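Local coordinates for bifunctional GH43-CE protein (Bacteroides eggerthii, PDB 6MLY) that probably hydrolyses arabinoxylan, joining a glycoside hydrolase family 43 module, likely a xylosidase, to a carbohydrate esterase module in one chain, at residues A[386-391]-A[438-443]; A[381-386]-A[396-401]. One frame throughout, in Å; residues are numbered along the deposited sequence.

Interaction 1 (A[386-391]-A[438-443])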
loop_
_atom_site.group_PDB
_atom_site.type_symbol
_atom_site.label_atom_id
_atom_site.label_comp_id
_atom_site.label_asym_id
_atom_site.label_seq_id
_atom_site.Cartn_x
_atom_site.Cartn_y
_atom_site.Cartn_z
ATOM N N ASP A 386 -2.604 -9.278 21.440
ATOM C CA ASP A 386 -2.672 -9.144 22.894
ATOM C C ASP A 386 -1.274 -8.742 23.386
ATOM O O ASP A 386 -0.320 -9.532 23.286
ATOM C CB ASP A 386 -3.179 -10.431 23.557
ATOM C CG ASP A 386 -3.662 -10.247 24.990
ATOM O OD1 ASP A 386 -3.077 -9.411 25.708
ATOM O OD2 ASP A 386 -4.618 -10.948 25.378
ATOM N N VAL A 387 -1.179 -7.525 23.937
ATOM C CA VAL A 387 0.088 -6.793 24.086
ATOM C C VAL A 387 0.639 -6.910 25.517
ATOM O O VAL A 387 1.711 -6.371 25.805
ATOM C CB VAL A 387 -0.092 -5.316 23.690
ATOM C CG1 VAL A 387 -0.794 -5.180 22.348
ATOM C CG2 VAL A 387 -0.835 -4.531 24.758
ATOM N N SER A 388 -0.081 -7.613 26.400
ATOM C CA SER A 388 0.309 -7.796 27.802
ATOM C C SER A 388 1.794 -8.169 27.920
ATOM O O SER A 388 2.490 -7.657 28.791
ATOM C CB SER A 388 -0.553 -8.840 28.456
ATOM O OG SER A 388 -1.900 -8.730 28.014
ATOM N N GLY A 389 2.256 -9.064 27.033
ATOM C CA GLY A 389 3.596 -9.656 27.080
ATOM C C GLY A 389 4.710 -8.672 26.757
ATOM O O GLY A 389 5.850 -8.875 27.179
ATOM N N MET A 390 4.383 -7.612 26.008
ATOM C CA MET A 390 5.372 -6.691 25.446
ATOM C C MET A 390 6.161 -5.980 26.553
ATOM O O MET A 390 5.658 -5.768 27.662
ATOM C CB MET A 390 4.696 -5.633 24.570
ATOM C CG MET A 390 4.042 -6.208 23.337
ATOM S SD MET A 390 3.872 -4.960 22.052
ATOM C CE MET A 390 2.485 -5.642 21.146
ATOM N N LYS A 391 7.396 -5.592 26.206
ATOM C CA LYS A 391 8.338 -4.937 27.108
ATOM C C LYS A 391 8.798 -3.598 26.507
ATOM O O LYS A 391 8.515 -3.297 25.338
ATOM C CB LYS A 391 9.517 -5.875 27.385
ATOM C CG LYS A 391 9.169 -7.072 28.259
ATOM C CD LYS A 391 10.363 -7.904 28.688
ATOM C CE LYS A 391 9.959 -9.237 29.287
ATOM N NZ LYS A 391 11.106 -10.167 29.418
ATOM N N ASN A 438 -5.048 2.072 25.820
ATOM C CA ASN A 438 -5.466 1.863 27.208
ATOM C C ASN A 438 -6.141 0.491 27.365
ATOM O O ASN A 438 -6.678 0.198 28.429
ATOM C CB ASN A 438 -6.372 3.002 27.675
ATOM C CG ASN A 438 -5.817 4.367 27.320
ATOM O OD1 ASN A 438 -4.718 4.721 27.742
ATOM N ND2 ASN A 438 -6.555 5.133 26.529
ATOM N N GLN A 439 -6.113 -0.333 26.307
ATOM C CA GLN A 439 -6.481 -1.758 26.352
ATOM C C GLN A 439 -5.223 -2.607 26.119
ATOM O O GLN A 439 -4.117 -2.080 25.969
ATOM C CB GLN A 439 -7.519 -2.106 25.280
ATOM C CG GLN A 439 -8.717 -1.169 25.230
ATOM C CD GLN A 439 -9.738 -1.625 24.216
ATOM O OE1 GLN A 439 -9.507 -2.556 23.442
ATOM N NE2 GLN A 439 -10.884 -0.961 24.208
ATOM N N GLN A 440 -5.400 -3.931 26.088
ATOM C CA GLN A 440 -4.302 -4.839 25.755
ATOM C C GLN A 440 -4.649 -5.667 24.509
ATOM O O GLN A 440 -3.758 -5.967 23.713
ATOM C CB GLN A 440 -3.933 -5.669 26.983
ATOM C CG GLN A 440 -3.640 -4.789 28.190
ATOM C CD GLN A 440 -2.568 -5.360 29.083
ATOM O OE1 GLN A 440 -2.501 -6.567 29.314
ATOM N NE2 GLN A 440 -1.727 -4.480 29.604
ATOM N N VAL A 441 -5.934 -6.002 24.330
ATOM C CA VAL A 441 -6.433 -6.532 23.058
ATOM C C VAL A 441 -6.551 -5.368 22.063
ATOM O O VAL A 441 -7.172 -4.347 22.356
ATOM C CB VAL A 441 -7.774 -7.273 23.232
ATOM C CG1 VAL A 441 -8.358 -7.710 21.894
ATOM C CG2 VAL A 441 -7.640 -8.462 24.173
ATOM N N VAL A 442 -5.937 -5.542 20.889
ATOM C CA VAL A 442 -5.927 -4.547 19.821
ATOM C C VAL A 442 -6.010 -5.281 18.472
ATOM O O VAL A 442 -5.556 -6.425 18.338
ATOM C CB VAL A 442 -4.677 -3.650 19.918
ATOM C CG1 VAL A 442 -3.395 -4.441 19.719
ATOM C CG2 VAL A 442 -4.730 -2.485 18.945
ATOM N N TYR A 443 -6.605 -4.612 17.480
ATOM C CA TYR A 443 -6.817 -5.158 16.148
ATOM C C TYR A 443 -6.060 -4.293 15.134
ATOM O O TYR A 443 -5.783 -3.122 15.400
ATOM C CB TYR A 443 -8.317 -5.222 15.842
ATOM C CG TYR A 443 -9.118 -6.129 16.744
ATOM C CD1 TYR A 443 -9.532 -5.713 18.001
ATOM C CD2 TYR A 443 -9.475 -7.407 16.340
ATOM C CE1 TYR A 443 -10.266 -6.544 18.833
ATOM C CE2 TYR A 443 -10.215 -8.247 17.157
ATOM C CZ TYR A 443 -10.613 -7.814 18.408
ATOM O OH TYR A 443 -11.339 -8.639 19.214
#

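Interaction 2 (A[381-386]-A[396-401])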
loop_
_atom_site.group_PDB
_atom_site.type_symbol
_atom_site.label_atom_id
_atom_site.label_comp_id
_atom_site.label_asym_id
_atom_site.label_seq_id
_atom_site.Cartn_x
_atom_site.Cartn_y
_atom_site.Cartn_z
ATOM N N GLY A 381 -5.593 -7.847 4.617
ATOM C CA GLY A 381 -5.196 -8.679 5.752
ATOM C C GLY A 381 -5.659 -8.079 7.069
ATOM O O GLY A 381 -5.956 -6.894 7.127
ATOM N N SER A 382 -5.723 -8.909 8.120
ATOM C CA SER A 382 -6.175 -8.496 9.455
ATOM C C SER A 382 -5.527 -9.357 10.545
ATOM O O SER A 382 -5.082 -10.482 10.282
ATOM C CB SER A 382 -7.672 -8.571 9.557
ATOM O OG SER A 382 -8.284 -7.740 8.587
ATOM N N VAL A 383 -5.508 -8.826 11.773
ATOM C CA VAL A 383 -5.027 -9.548 12.952
ATOM C C VAL A 383 -5.824 -9.109 14.188
ATOM O O VAL A 383 -6.492 -8.075 14.179
ATOM C CB VAL A 383 -3.517 -9.334 13.170
ATOM C CG1 VAL A 383 -2.676 -10.254 12.297
ATOM C CG2 VAL A 383 -3.118 -7.888 12.955
ATOM N N SER A 384 -5.763 -9.945 15.229
ATOM C CA SER A 384 -6.116 -9.597 16.600
ATOM C C SER A 384 -4.921 -9.949 17.486
ATOM O O SER A 384 -4.398 -11.065 17.392
ATOM C CB SER A 384 -7.367 -10.313 17.063
ATOM O OG SER A 384 -7.566 -10.160 18.467
ATOM N N MET A 385 -4.501 -8.999 18.328
ATOM C CA MET A 385 -3.287 -9.135 19.115
ATOM C C MET A 385 -3.633 -9.088 20.607
ATOM O O MET A 385 -4.790 -8.934 20.977
ATOM C CB MET A 385 -2.290 -8.024 18.766
ATOM C CG MET A 385 -0.871 -8.537 18.528
ATOM S SD MET A 385 0.124 -7.498 17.425
ATOM C CE MET A 385 -0.902 -7.538 15.957
ATOM N N ASP A 386 -2.604 -9.278 21.440
ATOM C CA ASP A 386 -2.672 -9.144 22.894
ATOM C C ASP A 386 -1.274 -8.742 23.386
ATOM O O ASP A 386 -0.320 -9.532 23.286
ATOM C CB ASP A 386 -3.179 -10.431 23.557
ATOM C CG ASP A 386 -3.662 -10.247 24.990
ATOM O OD1 ASP A 386 -3.077 -9.411 25.708
ATOM O OD2 ASP A 386 -4.618 -10.948 25.378
ATOM N N ALA A 396 5.345 -4.745 17.815
ATOM C CA ALA A 396 4.675 -5.931 17.276
ATOM C C ALA A 396 3.356 -5.538 16.609
ATOM O O ALA A 396 2.493 -4.964 17.255
ATOM C CB ALA A 396 4.431 -6.922 18.384
ATOM N N GLY A 397 3.203 -5.888 15.324
ATOM C CA GLY A 397 1.999 -5.566 14.573
ATOM C C GLY A 397 1.910 -6.316 13.255
ATOM O O GLY A 397 2.377 -7.453 13.140
ATOM N N LEU A 398 1.290 -5.658 12.268
ATOM C CA LEU A 398 1.086 -6.171 10.910
ATOM C C LEU A 398 1.862 -5.272 9.938
ATOM O O LEU A 398 1.941 -4.061 10.156
ATOM C CB LEU A 398 -0.416 -6.158 10.604
ATOM C CG LEU A 398 -0.839 -6.746 9.259
ATOM C CD1 LEU A 398 -0.768 -8.264 9.292
ATOM C CD2 LEU A 398 -2.241 -6.292 8.889
ATOM N N SER A 399 2.445 -5.870 8.890
ATOM C CA SER A 399 3.240 -5.119 7.912
ATOM C C SER A 399 2.893 -5.546 6.481
ATOM O O SER A 399 2.614 -6.711 6.230
ATOM C CB SER A 399 4.717 -5.278 8.171
ATOM O OG SER A 399 5.481 -4.828 7.056
ATOM N N LEU A 400 2.892 -4.568 5.568
ATOM C CA LEU A 400 3.084 -4.803 4.149
ATOM C C LEU A 400 4.587 -4.685 3.891
ATOM O O LEU A 400 5.154 -3.601 4.034
ATOM C CB LEU A 400 2.281 -3.787 3.330
ATOM C CG LEU A 400 0.772 -3.806 3.574
ATOM C CD1 LEU A 400 0.073 -2.685 2.821
ATOM C CD2 LEU A 400 0.168 -5.147 3.198
ATOM N N PHE A 401 5.213 -5.819 3.542
ATOM C CA PHE A 401 6.630 -6.037 3.804
ATOM C C PHE A 401 7.437 -6.148 2.503
ATOM O O PHE A 401 7.237 -7.068 1.709
ATOM C CB PHE A 401 6.805 -7.286 4.670
ATOM C CG PHE A 401 8.235 -7.599 5.025
ATOM C CD1 PHE A 401 8.859 -6.959 6.085
ATOM C CD2 PHE A 401 8.957 -8.536 4.298
ATOM C CE1 PHE A 401 10.175 -7.244 6.410
ATOM C CE2 PHE A 401 10.273 -8.825 4.625
ATOM C CZ PHE A 401 10.880 -8.182 5.680
#

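Interaction 1 (A[386-391]-A[438-443])
V387 meets Q440 where a strand gives way to a turn, and the contact combines a backbone hydrogen bond and valine packing on its buried side with a polar cluster on its exposed side. On the inner side, V387 N donates a hydrogen bond of 3.0 Å to Q440 O. The bond is bent, with an angle of 145° at the hydrogen, and the donor stands above the carbonyl plane. Apolar atoms gather around the same oxygen: V387 CG1 and CG2 each lie about 3.4 Å from Q440 O, while D386 CA makes a CA-H...O contact with it. V387 CG1, anti to its own carbonyl carbon (chi1 -49°), continues inward to meet V442 CG1 at 3.8 Å, the two valines crossing at about a right angle. Both are buried, and this is the closely packed half of the contact.

The outer half is polar and open to solvent. Here the exposed S388 hydroxyl sits between two possible acceptors. S388 OG is 2.6 Å from Q440 OE1. On the strand side, S388 OG is 2.7 Å from D386 OD1. A single hydroxyl proton can serve only one of these oxygens at a time, so the two are in competition. The Q440 chain bends at chi2 on its way to the serine, and its amide plane is turned 77° from the D386 carboxylate. Just beyond the strand end, residues V387 to M390 form a type I beta turn, closed by M390 N bonding to V387 O.

The contact lies at one end of the concanavalin A-like domain, where strands 378-386 and 441-449 are antiparallel neighbours in one sheet. The other carboxylate oxygen, D386 OD2, forms a salt bridge with R348 NH1. V387 and V442 both rest on V410 of strand 406-411, in the opposing sheet.

Interaction 2 (A[381-386]-A[396-401])
In the core of the concanavalin A-like beta-sandwich, V383 and M385 of one sheet meet A396, G397 and L398 of the other, joined by what the strands project into the space between the sheets. The strand segments run nearly antiparallel, at 172°, with their axes 7.9 Å apart. No hydrogen bond joins them, and the contact is made by buried, mostly apolar groups.

V383 and L398 point toward each other and cross obliquely. V383 CG2 lies 4.0 Å from L398 CB, while the other valine methyl, CG1, approaches L398 CD1. The leucine CG, anti to its backbone N (chi1 -176°), is carried toward the facing strand. One of the methyls it bears, L398 CD2, comes 4.2 Å from G381 O.

M385 bridges the interface with its thioether. Its SD is 3.5 Å from A396 O, with the alanine methyl a looser neighbour. The chain then bends at chi3 (-59°), placing CE 3.8 Å from G397 CA. Glycine has no side chain there, and the methyl rests directly on main-chain atoms.

Strands on each side complete this core. Strand 488-491, hydrogen-bonded beside 395-401 in its sheet, contributes L491 against both V383 and L398. From the facing sheet, strand 441-449 adds F444, which touches V383 and M385, and A446, which touches L398; F505 of strand 502-511 packs on M385.

How the interactions relate
The two interactions, with centres 12 Å apart, belong to one concanavalin A-like beta-sandwich and share D386, the last residue of strand 378-386. Along the chain the order is 381-386, 386-391, 396-401, 438-443, so their segments alternate. Interaction 2 spans the two sheets through the core, whereas interaction 1 joins the connection leaving strand 378-386 to the chain leading into the neighbouring strand 441-449. They also touch directly: V442 O lies 2.8 Å from M385 N, a probable hydrogen bond, and M390 CE packs 3.6 Å from A396 CB. Together they trace the chain's passage from one sheet into the other, away from the predicted glycosidase residues and the sodium site.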